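Long-range contact in uncharacterized protein (Bacteroides thetaiotaomicron VPI-5482, PDB 2RLD), which is of unknown function but binds calcium and belongs to the four-helix-bundle family of 23S rRNA-intervening sequence proteins: residues L25-M38 against W82-Q96. Sequence-based numbering, arbitrary orientation.
Sequences LYKFLVNEQKEFVM and WLELLIRTEYITREQ. With EDO (1,2-ethanediol), chain T.
A straight Gln-96 chain (chi2 171°) carries its amide to the Phe-28 ring, swung to meet it by a CG anti to N (chi1 173°). Gln-96 NE2 hangs over the ring centre, 3.5 Å from Phe-28 CZ, the amide nearly perpendicular to the ring. Both ends of the amide are held: NE2 donates to O2 of a 1,2-ethanediol, probably from the crystallisation liquor, and OE1 takes Thr-93 N on a lone pair, half of the capping box that starts helix 94-116. A leucine in place of Gln-96 would probably leave Thr-93 N without its side-chain acceptor and the Phe-28 face without its polar cover. At the ring's edge sits Tyr-91 O, which receives a nearly straight bond (170°) from Gln-33 NE2, 2.8 Å away, from above the carbonyl plane. Here one end of a four-helix bundle is closed: the last turns of helix 7-32 and the loop after it pack on the end of helix 62-88, a Schellman motif, and the connection to helix 94-116. Glu-35 CG lies over one face of the Tyr-91 ring, 3.5 Å from CE1, in a CH-pi contact; on that same side the methyl CE of selenomethionine Met-38 comes in obliquely, 3.5 Å from CD2. Glu-35 OE2 caps the start of helix 38-57, accepting from Val-37 N and Met-38 N. Deeper in, Leu-29 CD1 and Leu-86 CD1 meet tip to tip at 4.0 Å.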
loop_
_atom_site.group_PDB
_atom_site.type_symbol
_atom_site.label_atom_id
_atom_site.label_comp_id
_atom_site.label_asym_id
_atom_site.label_seq_id
_atom_site.Cartn_x
_atom_site.Cartn_y
_atom_site.Cartn_z
ATOM N N LEU C 25 17.150 -8.503 -9.757
ATOM C CA LEU C 25 16.037 -8.718 -10.647
ATOM C C LEU C 25 15.158 -7.489 -10.735
ATOM O O LEU C 25 14.657 -7.161 -11.805
ATOM C CB LEU C 25 15.204 -9.917 -10.197
ATOM C CG LEU C 25 13.984 -10.231 -11.066
ATOM C CD1 LEU C 25 14.386 -10.585 -12.526
ATOM C CD2 LEU C 25 13.141 -11.354 -10.418
ATOM N N TYR C 26 14.922 -6.852 -9.599
ATOM C CA TYR C 26 14.147 -5.609 -9.567
ATOM C C TYR C 26 14.763 -4.540 -10.426
ATOM O O TYR C 26 14.082 -3.922 -11.267
ATOM C CB TYR C 26 13.990 -5.124 -8.136
ATOM C CG TYR C 26 13.238 -3.833 -8.034
ATOM C CD1 TYR C 26 11.863 -3.813 -8.118
ATOM C CD2 TYR C 26 13.907 -2.636 -7.875
ATOM C CE1 TYR C 26 11.167 -2.647 -8.053
ATOM C CE2 TYR C 26 13.222 -1.457 -7.773
ATOM C CZ TYR C 26 11.858 -1.456 -7.866
ATOM O OH TYR C 26 11.146 -0.279 -7.780
ATOM N N LYS C 27 16.064 -4.337 -10.268
ATOM C CA LYS C 27 16.789 -3.379 -11.119
ATOM C C LYS C 27 16.655 -3.686 -12.609
ATOM O O LYS C 27 16.404 -2.792 -13.415
ATOM C CB LYS C 27 18.267 -3.349 -10.727
ATOM C CG LYS C 27 18.533 -2.788 -9.364
ATOM C CD LYS C 27 19.980 -3.027 -8.964
ATOM C CE LYS C 27 20.926 -2.099 -9.630
ATOM N NZ LYS C 27 22.386 -2.483 -9.382
ATOM N N PHE C 28 16.824 -4.965 -12.963
ATOM C CA PHE C 28 16.659 -5.430 -14.332
ATOM C C PHE C 28 15.286 -5.082 -14.864
ATOM O O PHE C 28 15.177 -4.477 -15.935
ATOM C CB PHE C 28 16.888 -6.935 -14.397
ATOM C CG PHE C 28 16.572 -7.540 -15.733
ATOM C CD1 PHE C 28 17.479 -7.446 -16.790
ATOM C CD2 PHE C 28 15.398 -8.216 -15.930
ATOM C CE1 PHE C 28 17.196 -8.004 -18.040
ATOM C CE2 PHE C 28 15.112 -8.789 -17.198
ATOM C CZ PHE C 28 16.035 -8.681 -18.236
ATOM N N LEU C 29 14.245 -5.423 -14.098
ATOM C CA LEU C 29 12.877 -5.224 -14.546
ATOM C C LEU C 29 12.573 -3.745 -14.726
ATOM O O LEU C 29 12.012 -3.341 -15.740
ATOM C CB LEU C 29 11.879 -5.863 -13.585
ATOM C CG LEU C 29 11.871 -7.390 -13.559
ATOM C CD1 LEU C 29 11.035 -7.856 -12.372
ATOM C CD2 LEU C 29 11.390 -7.921 -14.912
ATOM N N VAL C 30 12.965 -2.932 -13.753
ATOM C CA VAL C 30 12.655 -1.511 -13.827
ATOM C C VAL C 30 13.500 -0.801 -14.889
ATOM O O VAL C 30 12.960 -0.085 -15.727
ATOM C CB VAL C 30 12.814 -0.830 -12.419
ATOM C CG1 VAL C 30 12.665 0.652 -12.561
ATOM C CG2 VAL C 30 11.780 -1.443 -11.414
ATOM N N ASN C 31 14.810 -0.994 -14.840
ATOM C CA ASN C 31 15.740 -0.206 -15.665
ATOM C C ASN C 31 15.812 -0.677 -17.109
ATOM O O ASN C 31 15.848 0.157 -18.042
ATOM C CB ASN C 31 17.146 -0.202 -15.069
ATOM C CG ASN C 31 17.203 0.491 -13.727
ATOM O OD1 ASN C 31 16.515 1.481 -13.498
ATOM N ND2 ASN C 31 18.014 -0.039 -12.831
ATOM N N GLU C 32 15.777 -1.992 -17.305
ATOM C CA GLU C 32 15.897 -2.559 -18.637
ATOM C C GLU C 32 14.538 -2.876 -19.266
ATOM O O GLU C 32 14.309 -2.553 -20.435
ATOM C CB GLU C 32 16.822 -3.777 -18.592
ATOM C CG GLU C 32 18.114 -3.475 -17.843
ATOM C CD GLU C 32 19.122 -4.587 -17.914
ATOM O OE1 GLU C 32 19.273 -5.189 -18.999
ATOM O OE2 GLU C 32 19.769 -4.849 -16.881
ATOM N N GLN C 33 13.633 -3.478 -18.501
ATOM C CA GLN C 33 12.333 -3.860 -19.048
ATOM C C GLN C 33 11.243 -2.799 -18.851
ATOM O O GLN C 33 10.158 -2.949 -19.401
ATOM C CB GLN C 33 11.853 -5.202 -18.492
ATOM C CG GLN C 33 12.830 -6.341 -18.604
ATOM C CD GLN C 33 13.012 -6.836 -20.036
ATOM O OE1 GLN C 33 13.390 -6.075 -20.914
ATOM N NE2 GLN C 33 12.743 -8.119 -20.271
ATOM N N LYS C 34 11.541 -1.730 -18.114
ATOM C CA LYS C 34 10.565 -0.669 -17.833
ATOM C C LYS C 34 9.257 -1.227 -17.256
ATOM O O LYS C 34 8.180 -0.761 -17.602
ATOM C CB LYS C 34 10.288 0.170 -19.086
ATOM C CG LYS C 34 11.543 0.590 -19.815
ATOM C CD LYS C 34 12.523 1.296 -18.922
ATOM C CE LYS C 34 13.642 1.945 -19.741
ATOM N NZ LYS C 34 14.711 2.445 -18.842
ATOM N N GLU C 35 9.386 -2.207 -16.361
ATOM C CA GLU C 35 8.276 -2.858 -15.685
ATOM C C GLU C 35 8.271 -2.482 -14.215
ATOM O O GLU C 35 9.235 -2.744 -13.471
ATOM C CB GLU C 35 8.368 -4.375 -15.880
ATOM C CG GLU C 35 7.050 -5.112 -15.675
ATOM C CD GLU C 35 6.529 -5.074 -14.234
ATOM O OE1 GLU C 35 7.325 -5.394 -13.318
ATOM O OE2 GLU C 35 5.325 -4.725 -14.035
ATOM N N PHE C 36 7.170 -1.870 -13.788
ATOM C CA PHE C 36 7.111 -1.194 -12.503
ATOM C C PHE C 36 6.135 -1.803 -11.516
ATOM O O PHE C 36 6.203 -1.503 -10.339
ATOM C CB PHE C 36 6.741 0.265 -12.734
ATOM C CG PHE C 36 7.707 0.992 -13.627
ATOM C CD1 PHE C 36 8.987 1.242 -13.192
ATOM C CD2 PHE C 36 7.344 1.394 -14.884
ATOM C CE1 PHE C 36 9.890 1.897 -14.000
ATOM C CE2 PHE C 36 8.248 2.056 -15.700
ATOM C CZ PHE C 36 9.524 2.298 -15.248
ATOM N N VAL C 37 5.242 -2.664 -11.978
ATOM C CA VAL C 37 4.150 -3.164 -11.133
ATOM C C VAL C 37 4.515 -4.530 -10.531
ATOM O O VAL C 37 4.604 -4.676 -9.308
ATOM C CB VAL C 37 2.810 -3.235 -11.951
ATOM C CG1 VAL C 37 1.707 -3.964 -11.162
ATOM C CG2 VAL C 37 2.332 -1.839 -12.300
HETATM N N MSE C 38 4.776 -5.520 -11.385
HETATM C CA MSE C 38 5.151 -6.824 -10.903
HETATM C C MSE C 38 6.490 -6.781 -10.159
HETATM O O MSE C 38 6.680 -7.449 -9.132
HETATM C CB MSE C 38 5.116 -7.843 -12.051
HETATM C CG MSE C 38 3.779 -7.872 -12.722
HETATM SE SE MSE C 38 3.742 -9.231 -14.106
HETATM C CE MSE C 38 4.789 -8.237 -15.523
ATOM N N TRP C 82 5.038 -14.717 -8.710
ATOM C CA TRP C 82 5.484 -13.584 -9.549
ATOM C C TRP C 82 6.512 -14.050 -10.579
ATOM O O TRP C 82 6.459 -13.623 -11.739
ATOM C CB TRP C 82 6.033 -12.396 -8.715
ATOM C CG TRP C 82 4.967 -11.731 -7.879
ATOM C CD1 TRP C 82 4.858 -11.732 -6.506
ATOM C CD2 TRP C 82 3.837 -11.008 -8.372
ATOM N NE1 TRP C 82 3.720 -11.033 -6.129
ATOM C CE2 TRP C 82 3.075 -10.596 -7.253
ATOM C CE3 TRP C 82 3.387 -10.674 -9.666
ATOM C CZ2 TRP C 82 1.903 -9.869 -7.382
ATOM C CZ3 TRP C 82 2.238 -9.923 -9.786
ATOM C CH2 TRP C 82 1.498 -9.541 -8.646
ATOM N N LEU C 83 7.400 -14.968 -10.196
ATOM C CA LEU C 83 8.396 -15.456 -11.157
ATOM C C LEU C 83 7.711 -16.168 -12.329
ATOM O O LEU C 83 8.093 -16.038 -13.493
ATOM C CB LEU C 83 9.379 -16.393 -10.470
ATOM C CG LEU C 83 10.392 -15.735 -9.533
ATOM C CD1 LEU C 83 11.164 -16.807 -8.750
ATOM C CD2 LEU C 83 11.367 -14.776 -10.303
ATOM N N GLU C 84 6.711 -16.968 -12.019
ATOM C CA GLU C 84 5.996 -17.703 -13.048
ATOM C C GLU C 84 5.295 -16.743 -14.007
ATOM O O GLU C 84 5.311 -16.906 -15.241
ATOM C CB GLU C 84 4.963 -18.617 -12.392
ATOM C CG GLU C 84 4.333 -19.593 -13.385
ATOM C CD GLU C 84 3.377 -20.601 -12.734
ATOM O OE1 GLU C 84 3.359 -20.723 -11.483
ATOM O OE2 GLU C 84 2.661 -21.282 -13.498
ATOM N N LEU C 85 4.645 -15.737 -13.434
ATOM C CA LEU C 85 4.021 -14.690 -14.254
ATOM C C LEU C 85 5.030 -13.970 -15.157
ATOM O O LEU C 85 4.766 -13.746 -16.343
ATOM C CB LEU C 85 3.284 -13.694 -13.351
ATOM C CG LEU C 85 2.365 -12.690 -14.021
ATOM C CD1 LEU C 85 1.451 -13.308 -15.073
ATOM C CD2 LEU C 85 1.581 -11.961 -12.922
ATOM N N LEU C 86 6.183 -13.627 -14.603
ATOM C CA LEU C 86 7.222 -12.961 -15.378
ATOM C C LEU C 86 7.756 -13.794 -16.557
ATOM O O LEU C 86 7.909 -13.266 -17.641
ATOM C CB LEU C 86 8.363 -12.504 -14.473
ATOM C CG LEU C 86 8.040 -11.388 -13.460
ATOM C CD1 LEU C 86 9.108 -11.306 -12.365
ATOM C CD2 LEU C 86 7.910 -10.022 -14.229
ATOM N N ILE C 87 7.994 -15.097 -16.373
ATOM C CA ILE C 87 8.404 -15.937 -17.524
ATOM C C ILE C 87 7.279 -16.107 -18.524
ATOM O O ILE C 87 7.497 -16.015 -19.725
ATOM C CB ILE C 87 9.026 -17.311 -17.088
ATOM C CG1 ILE C 87 9.601 -18.074 -18.307
ATOM C CG2 ILE C 87 8.023 -18.185 -16.360
ATOM C CD1 ILE C 87 10.702 -17.358 -19.008
ATOM N N ARG C 88 6.048 -16.314 -18.047
ATOM C CA ARG C 88 4.916 -16.480 -18.979
ATOM C C ARG C 88 4.633 -15.242 -19.810
ATOM O O ARG C 88 4.180 -15.349 -20.935
ATOM C CB ARG C 88 3.654 -16.905 -18.231
ATOM C CG ARG C 88 3.753 -18.321 -17.660
ATOM C CD ARG C 88 3.522 -19.368 -18.731
ATOM N NE ARG C 88 2.294 -19.129 -19.496
ATOM C CZ ARG C 88 1.078 -19.456 -19.085
ATOM N NH1 ARG C 88 0.887 -20.008 -17.895
ATOM N NH2 ARG C 88 0.046 -19.200 -19.855
ATOM N N THR C 89 4.946 -14.067 -19.281
ATOM C CA THR C 89 4.759 -12.825 -20.033
ATOM C C THR C 89 6.066 -12.260 -20.639
ATOM O O THR C 89 6.076 -11.136 -21.109
ATOM C CB THR C 89 4.087 -11.767 -19.150
ATOM O OG1 THR C 89 4.857 -11.561 -17.956
ATOM C CG2 THR C 89 2.673 -12.213 -18.778
ATOM N N GLU C 90 7.133 -13.053 -20.653
ATOM C CA GLU C 90 8.359 -12.761 -21.391
ATOM C C GLU C 90 9.161 -11.570 -20.847
ATOM O O GLU C 90 9.999 -10.995 -21.559
ATOM C CB GLU C 90 8.075 -12.635 -22.888
ATOM C CG GLU C 90 7.406 -13.920 -23.471
ATOM C CD GLU C 90 6.983 -13.792 -24.926
ATOM O OE1 GLU C 90 7.463 -12.883 -25.623
ATOM O OE2 GLU C 90 6.170 -14.617 -25.361
ATOM N N TYR C 91 8.930 -11.242 -19.579
ATOM C CA TYR C 91 9.759 -10.247 -18.885
ATOM C C TYR C 91 11.119 -10.780 -18.459
ATOM O O TYR C 91 12.058 -10.013 -18.309
ATOM C CB TYR C 91 9.010 -9.618 -17.705
ATOM C CG TYR C 91 8.057 -8.565 -18.191
ATOM C CD1 TYR C 91 8.503 -7.266 -18.449
ATOM C CD2 TYR C 91 6.726 -8.863 -18.419
ATOM C CE1 TYR C 91 7.623 -6.284 -18.943
ATOM C CE2 TYR C 91 5.835 -7.900 -18.930
ATOM C CZ TYR C 91 6.291 -6.611 -19.170
ATOM O OH TYR C 91 5.396 -5.655 -19.620
ATOM N N ILE C 92 11.227 -12.088 -18.264
ATOM C CA ILE C 92 12.513 -12.732 -17.987
ATOM C C ILE C 92 12.666 -13.945 -18.901
ATOM O O ILE C 92 11.660 -14.525 -19.383
ATOM C CB ILE C 92 12.647 -13.179 -16.516
ATOM C CG1 ILE C 92 11.520 -14.159 -16.125
ATOM C CG2 ILE C 92 12.746 -11.936 -15.571
ATOM C CD1 ILE C 92 11.701 -14.730 -14.734
ATOM N N THR C 93 13.927 -14.318 -19.174
ATOM C CA THR C 93 14.228 -15.467 -20.017
ATOM C C THR C 93 14.023 -16.753 -19.236
ATOM O O THR C 93 13.940 -16.728 -18.012
ATOM C CB THR C 93 15.710 -15.430 -20.502
ATOM O OG1 THR C 93 16.588 -15.549 -19.372
ATOM C CG2 THR C 93 16.019 -14.121 -21.217
ATOM N N ARG C 94 13.985 -17.887 -19.933
ATOM C CA ARG C 94 13.856 -19.175 -19.252
ATOM C C ARG C 94 15.062 -19.410 -18.350
ATOM O O ARG C 94 14.929 -19.959 -17.262
ATOM C CB ARG C 94 13.693 -20.314 -20.274
ATOM C CG ARG C 94 13.770 -21.733 -19.696
ATOM C CD ARG C 94 12.690 -22.054 -18.675
ATOM N NE ARG C 94 11.336 -22.065 -19.229
ATOM C CZ ARG C 94 10.264 -22.542 -18.593
ATOM N NH1 ARG C 94 10.366 -23.067 -17.376
ATOM N NH2 ARG C 94 9.076 -22.505 -19.182
ATOM N N GLU C 95 16.234 -18.954 -18.791
ATOM C CA GLU C 95 17.473 -19.063 -17.998
ATOM C C GLU C 95 17.383 -18.287 -16.708
ATOM O O GLU C 95 17.778 -18.780 -15.634
ATOM C CB GLU C 95 18.670 -18.543 -18.802
ATOM C CG GLU C 95 20.004 -18.701 -18.109
ATOM C CD GLU C 95 21.177 -18.082 -18.885
ATOM O OE1 GLU C 95 20.972 -17.520 -19.991
ATOM O OE2 GLU C 95 22.319 -18.153 -18.365
ATOM N N GLN C 96 16.865 -17.066 -16.788
ATOM C CA GLN C 96 16.695 -16.252 -15.591
ATOM C C GLN C 96 15.686 -16.911 -14.648
ATOM O O GLN C 96 15.928 -17.030 -13.442
ATOM C CB GLN C 96 16.258 -14.823 -15.937
ATOM C CG GLN C 96 17.337 -13.943 -16.555
ATOM C CD GLN C 96 16.779 -12.616 -17.082
ATOM O OE1 GLN C 96 15.878 -12.604 -17.927
ATOM N NE2 GLN C 96 17.316 -11.493 -16.582
HETATM C C1 EDO T . 19.154 -9.756 -13.058
HETATM O O1 EDO T . 20.023 -10.385 -12.128
HETATM C C2 EDO T . 18.390 -10.877 -13.715
HETATM O O2 EDO T . 19.335 -11.703 -14.392
HETATM O O HOH W 1 5.928 -2.973 -18.898
#